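Local structure of CYTH domain-containing protein (Pyrococcus horikoshii, 2EEN) at residues F24-P38 and G100-Y114. The protein is of unknown function but carries a CYTH domain, a fold whose members, such as class IV adenylyl cyclases and thiamine triphosphatases, typically act on triphosphorylated substrates. Numbering follows the deposited sequence.
Sequences FMRKEIHEDIYYQHP and GFKEVLKVVKTREKY
Strands 24-36 and 102-114 pair antiparallel in the middle of the eight-stranded sheet, with strand 48-56 beyond the first and strand 120-127 beyond the second. Two classic beta bulges interrupt the ladder: Met25 and Arg26 face Lys113, and Val104 and Leu105 face Tyr34. Between them, Glu28, His30 and Asp32 share one face of the sheet with Lys109, Arg111 and Lys113. Glu28 OE2 lies in the guanidinium plane of Arg26, gripped side-on by NE and NH2, and forms a second salt bridge with Lys113 NZ (2.9 Å), which comes from the syn side but 33° out of the carboxylate plane. OE1 accepts a hydrogen bond from His30 NE2 (2.8 Å), and His30 ND1 accepts one from Lys109 NZ, near the ring plane, at 3.0 Å. A bend at chi4 turns Lys109 NZ to His30 and into a salt bridge with Asp32 OD2, 3.4 Å away; a water joins NZ, OD2 and Val107 O. This charged face is consistent with the tunnel of CYTH proteins, lined with acidic and basic side chains; Asp32 also pairs with Arg52, and Arg111, its NH1 packed at the His30 ring edge, with Asp125. Were Glu28 replaced by an alanine, Arg26 and Lys113 would probably lose their shared counter-charge and His30 be freer to turn. At the far end, Pro38 CD sits squarely over the Phe101 ring, whose edge points to the face of His37; His37 NE2 hydrogen-bonds Leu99 O of the second subunit.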
# COMPACT_ATOMS: atom_id res chain seq x y z
N PHE A 24 -5.98 29.90 -12.16
CA PHE A 24 -5.44 29.32 -10.93
C PHE A 24 -6.44 28.29 -10.45
O PHE A 24 -7.64 28.54 -10.43
CB PHE A 24 -5.26 30.41 -9.86
CG PHE A 24 -4.90 29.88 -8.50
CD1 PHE A 24 -3.70 29.19 -8.29
CD2 PHE A 24 -5.75 30.08 -7.41
CE1 PHE A 24 -3.36 28.71 -7.03
CE2 PHE A 24 -5.41 29.60 -6.15
CZ PHE A 24 -4.22 28.91 -5.96
N MET A 25 -5.94 27.12 -10.08
CA MET A 25 -6.79 26.05 -9.59
C MET A 25 -6.72 26.06 -8.07
O MET A 25 -7.69 26.40 -7.40
CB MET A 25 -6.33 24.72 -10.18
CG MET A 25 -6.40 24.72 -11.69
SD MET A 25 -5.77 23.21 -12.45
CE MET A 25 -7.08 22.06 -12.01
N ARG A 26 -5.56 25.71 -7.53
CA ARG A 26 -5.40 25.72 -6.08
C ARG A 26 -3.93 25.58 -5.69
O ARG A 26 -3.10 25.19 -6.51
CB ARG A 26 -6.21 24.58 -5.45
CG ARG A 26 -5.62 23.20 -5.64
CD ARG A 26 -6.54 22.14 -5.06
NE ARG A 26 -5.94 20.81 -5.09
CZ ARG A 26 -6.61 19.69 -4.86
NH1 ARG A 26 -7.91 19.74 -4.59
NH2 ARG A 26 -5.99 18.52 -4.90
N LYS A 27 -3.63 25.92 -4.44
CA LYS A 27 -2.27 25.82 -3.93
C LYS A 27 -2.23 24.65 -2.96
O LYS A 27 -3.15 24.46 -2.16
CB LYS A 27 -1.87 27.10 -3.21
CG LYS A 27 -0.47 27.05 -2.62
CD LYS A 27 -0.06 28.40 -2.06
CE LYS A 27 1.37 28.37 -1.53
NZ LYS A 27 1.75 29.70 -0.97
N GLU A 28 -1.15 23.88 -3.01
CA GLU A 28 -1.02 22.73 -2.14
C GLU A 28 0.34 22.73 -1.47
O GLU A 28 1.31 23.26 -2.00
CB GLU A 28 -1.17 21.43 -2.94
CG GLU A 28 -2.40 21.35 -3.85
CD GLU A 28 -2.43 20.08 -4.70
OE1 GLU A 28 -1.36 19.46 -4.90
OE2 GLU A 28 -3.52 19.71 -5.18
N ILE A 29 0.39 22.17 -0.27
CA ILE A 29 1.66 22.01 0.42
C ILE A 29 1.89 20.50 0.32
O ILE A 29 0.97 19.72 0.54
CB ILE A 29 1.57 22.40 1.91
CG1 ILE A 29 1.51 23.92 2.02
CG2 ILE A 29 2.79 21.85 2.67
CD1 ILE A 29 1.20 24.42 3.43
N HIS A 30 3.10 20.12 -0.07
CA HIS A 30 3.45 18.71 -0.20
C HIS A 30 4.60 18.37 0.71
O HIS A 30 5.60 19.08 0.77
CB HIS A 30 3.89 18.35 -1.62
CG HIS A 30 2.77 18.31 -2.62
ND1 HIS A 30 2.97 17.91 -3.93
CD2 HIS A 30 1.46 18.60 -2.51
CE1 HIS A 30 1.82 17.96 -4.58
NE2 HIS A 30 0.89 18.37 -3.74
N GLU A 31 4.44 17.27 1.43
CA GLU A 31 5.48 16.77 2.30
C GLU A 31 5.62 15.32 1.86
O GLU A 31 4.75 14.49 2.12
CB GLU A 31 5.05 16.87 3.76
CG GLU A 31 5.03 18.31 4.26
CD GLU A 31 4.24 18.47 5.55
OE1 GLU A 31 4.41 17.64 6.47
OE2 GLU A 31 3.45 19.44 5.64
N ASP A 32 6.71 15.03 1.16
CA ASP A 32 6.96 13.69 0.65
C ASP A 32 8.05 12.97 1.39
O ASP A 32 9.08 13.56 1.73
CB ASP A 32 7.36 13.72 -0.83
CG ASP A 32 6.30 14.31 -1.71
OD1 ASP A 32 5.11 14.10 -1.41
OD2 ASP A 32 6.66 14.96 -2.71
N ILE A 33 7.83 11.69 1.64
CA ILE A 33 8.86 10.88 2.27
C ILE A 33 9.20 9.83 1.23
O ILE A 33 8.32 9.07 0.80
CB ILE A 33 8.38 10.19 3.57
CG1 ILE A 33 8.06 11.24 4.65
CG2 ILE A 33 9.47 9.29 4.10
CD1 ILE A 33 7.72 10.66 6.00
N TYR A 34 10.46 9.80 0.81
CA TYR A 34 10.89 8.81 -0.17
C TYR A 34 11.60 7.69 0.54
O TYR A 34 12.34 7.91 1.50
CB TYR A 34 11.81 9.45 -1.20
CG TYR A 34 11.07 10.26 -2.22
CD1 TYR A 34 10.58 9.66 -3.39
CD2 TYR A 34 10.84 11.61 -2.02
CE1 TYR A 34 9.88 10.41 -4.33
CE2 TYR A 34 10.13 12.37 -2.96
CZ TYR A 34 9.66 11.76 -4.10
OH TYR A 34 8.96 12.51 -5.02
N TYR A 35 11.39 6.47 0.04
CA TYR A 35 11.96 5.27 0.64
C TYR A 35 12.94 4.51 -0.22
O TYR A 35 12.95 4.63 -1.44
CB TYR A 35 10.83 4.32 1.00
CG TYR A 35 9.90 4.87 2.04
CD1 TYR A 35 8.79 5.63 1.68
CD2 TYR A 35 10.14 4.65 3.39
CE1 TYR A 35 7.94 6.15 2.63
CE2 TYR A 35 9.30 5.17 4.36
CZ TYR A 35 8.20 5.92 3.97
OH TYR A 35 7.36 6.43 4.93
N GLN A 36 13.78 3.72 0.45
CA GLN A 36 14.73 2.87 -0.23
C GLN A 36 14.16 1.47 -0.07
O GLN A 36 13.54 1.16 0.95
CB GLN A 36 16.11 2.94 0.43
CG GLN A 36 17.12 1.93 -0.12
CD GLN A 36 17.36 2.07 -1.62
OE1 GLN A 36 16.49 1.74 -2.44
NE2 GLN A 36 18.54 2.55 -1.99
N HIS A 37 14.36 0.65 -1.09
CA HIS A 37 13.89 -0.72 -1.09
C HIS A 37 14.82 -1.53 -0.19
O HIS A 37 16.02 -1.27 -0.12
CB HIS A 37 13.94 -1.25 -2.52
CG HIS A 37 13.22 -2.55 -2.71
ND1 HIS A 37 13.75 -3.76 -2.32
CD2 HIS A 37 12.02 -2.83 -3.27
CE1 HIS A 37 12.91 -4.73 -2.64
NE2 HIS A 37 11.85 -4.19 -3.22
N PRO A 38 14.27 -2.52 0.53
CA PRO A 38 15.11 -3.33 1.42
C PRO A 38 16.10 -4.25 0.72
O PRO A 38 17.13 -4.60 1.29
CB PRO A 38 14.08 -4.11 2.23
CG PRO A 38 12.94 -4.28 1.25
CD PRO A 38 12.85 -2.89 0.64
N GLY A 100 11.00 -3.15 5.82
CA GLY A 100 12.38 -2.85 5.47
C GLY A 100 12.61 -1.65 4.58
O GLY A 100 13.73 -1.43 4.12
N PHE A 101 11.55 -0.90 4.30
CA PHE A 101 11.67 0.29 3.47
C PHE A 101 12.06 1.40 4.42
O PHE A 101 11.32 1.74 5.34
CB PHE A 101 10.35 0.63 2.78
CG PHE A 101 9.98 -0.36 1.73
CD1 PHE A 101 9.38 -1.57 2.07
CD2 PHE A 101 10.28 -0.11 0.40
CE1 PHE A 101 9.09 -2.52 1.10
CE2 PHE A 101 9.99 -1.05 -0.58
CZ PHE A 101 9.40 -2.26 -0.23
N LYS A 102 13.24 1.97 4.18
CA LYS A 102 13.75 3.02 5.02
C LYS A 102 13.70 4.38 4.35
O LYS A 102 13.98 4.50 3.16
CB LYS A 102 15.19 2.68 5.42
CG LYS A 102 15.30 1.36 6.17
CD LYS A 102 14.53 1.41 7.49
CE LYS A 102 14.49 0.06 8.18
NZ LYS A 102 13.10 -0.47 8.10
N GLU A 103 13.35 5.39 5.13
CA GLU A 103 13.27 6.75 4.63
C GLU A 103 14.64 7.16 4.12
O GLU A 103 15.65 6.98 4.80
CB GLU A 103 12.82 7.70 5.73
CG GLU A 103 12.68 9.14 5.27
CD GLU A 103 12.56 10.12 6.42
OE1 GLU A 103 11.78 9.84 7.36
OE2 GLU A 103 13.23 11.18 6.38
N VAL A 104 14.66 7.72 2.92
CA VAL A 104 15.89 8.20 2.31
C VAL A 104 15.95 9.69 2.54
O VAL A 104 16.97 10.23 2.97
CB VAL A 104 15.90 7.93 0.80
CG1 VAL A 104 17.14 8.54 0.17
CG2 VAL A 104 15.86 6.44 0.54
N LEU A 105 14.84 10.36 2.26
CA LEU A 105 14.77 11.81 2.43
C LEU A 105 13.33 12.30 2.40
O LEU A 105 12.45 11.63 1.85
CB LEU A 105 15.55 12.49 1.31
CG LEU A 105 15.78 13.99 1.51
CD1 LEU A 105 16.69 14.22 2.71
CD2 LEU A 105 16.41 14.57 0.26
N LYS A 106 13.12 13.46 3.00
CA LYS A 106 11.81 14.09 3.02
C LYS A 106 11.89 15.33 2.15
O LYS A 106 12.75 16.19 2.34
CB LYS A 106 11.43 14.50 4.43
CG LYS A 106 10.99 13.34 5.32
CD LYS A 106 10.15 13.85 6.48
CE LYS A 106 10.71 13.34 7.81
NZ LYS A 106 12.14 12.93 7.75
N VAL A 107 10.98 15.42 1.18
CA VAL A 107 10.95 16.56 0.27
C VAL A 107 9.71 17.38 0.58
O VAL A 107 8.60 16.87 0.55
CB VAL A 107 10.92 16.09 -1.20
CG1 VAL A 107 10.93 17.30 -2.13
CG2 VAL A 107 12.12 15.20 -1.48
N VAL A 108 9.92 18.66 0.88
CA VAL A 108 8.81 19.55 1.21
C VAL A 108 8.73 20.68 0.21
O VAL A 108 9.74 21.27 -0.15
CB VAL A 108 9.00 20.16 2.61
CG1 VAL A 108 7.83 21.08 2.94
CG2 VAL A 108 9.14 19.06 3.64
N LYS A 109 7.51 20.99 -0.23
CA LYS A 109 7.35 22.07 -1.19
C LYS A 109 5.93 22.60 -1.19
O LYS A 109 5.02 22.02 -0.59
CB LYS A 109 7.67 21.57 -2.60
CG LYS A 109 6.65 20.53 -3.11
CD LYS A 109 6.90 20.16 -4.58
CE LYS A 109 5.84 19.19 -5.09
NZ LYS A 109 5.94 17.85 -4.45
N THR A 110 5.74 23.73 -1.86
CA THR A 110 4.41 24.29 -2.02
C THR A 110 4.22 24.16 -3.52
O THR A 110 5.18 24.21 -4.29
CB THR A 110 4.30 25.76 -1.58
OG1 THR A 110 5.21 26.58 -2.32
CG2 THR A 110 4.61 25.88 -0.10
N ARG A 111 2.98 23.96 -3.94
CA ARG A 111 2.69 23.79 -5.35
C ARG A 111 1.41 24.53 -5.71
O ARG A 111 0.36 24.27 -5.13
CB ARG A 111 2.58 22.29 -5.67
CG ARG A 111 1.95 21.96 -7.03
CD ARG A 111 2.14 20.49 -7.38
NE ARG A 111 3.52 20.20 -7.77
CZ ARG A 111 4.00 18.98 -8.03
NH1 ARG A 111 3.21 17.92 -7.93
NH2 ARG A 111 5.26 18.83 -8.39
N GLU A 112 1.53 25.46 -6.64
CA GLU A 112 0.36 26.22 -7.09
C GLU A 112 0.02 25.60 -8.43
O GLU A 112 0.84 25.60 -9.34
CB GLU A 112 0.69 27.70 -7.27
CG GLU A 112 0.77 28.49 -5.97
CD GLU A 112 1.18 29.94 -6.20
OE1 GLU A 112 0.76 30.52 -7.23
OE2 GLU A 112 1.91 30.50 -5.36
N LYS A 113 -1.20 25.08 -8.55
CA LYS A 113 -1.64 24.43 -9.79
C LYS A 113 -2.44 25.37 -10.67
O LYS A 113 -3.29 26.12 -10.19
CB LYS A 113 -2.51 23.21 -9.47
CG LYS A 113 -1.80 22.07 -8.77
CD LYS A 113 -2.76 20.89 -8.62
CE LYS A 113 -2.10 19.69 -7.96
NZ LYS A 113 -3.08 18.58 -7.82
N TYR A 114 -2.15 25.31 -11.97
CA TYR A 114 -2.82 26.15 -12.96
C TYR A 114 -3.35 25.33 -14.12
O TYR A 114 -2.71 24.39 -14.58
CB TYR A 114 -1.84 27.20 -13.50
CG TYR A 114 -1.48 28.22 -12.47
CD1 TYR A 114 -0.51 27.94 -11.50
CD2 TYR A 114 -2.17 29.43 -12.39
CE1 TYR A 114 -0.25 28.84 -10.47
CE2 TYR A 114 -1.92 30.33 -11.36
CZ TYR A 114 -0.96 30.02 -10.41
OH TYR A 114 -0.73 30.89 -9.37
O HOH W 1 7.31 17.55 -2.03
O HOH W 2 15.66 0.13 3.02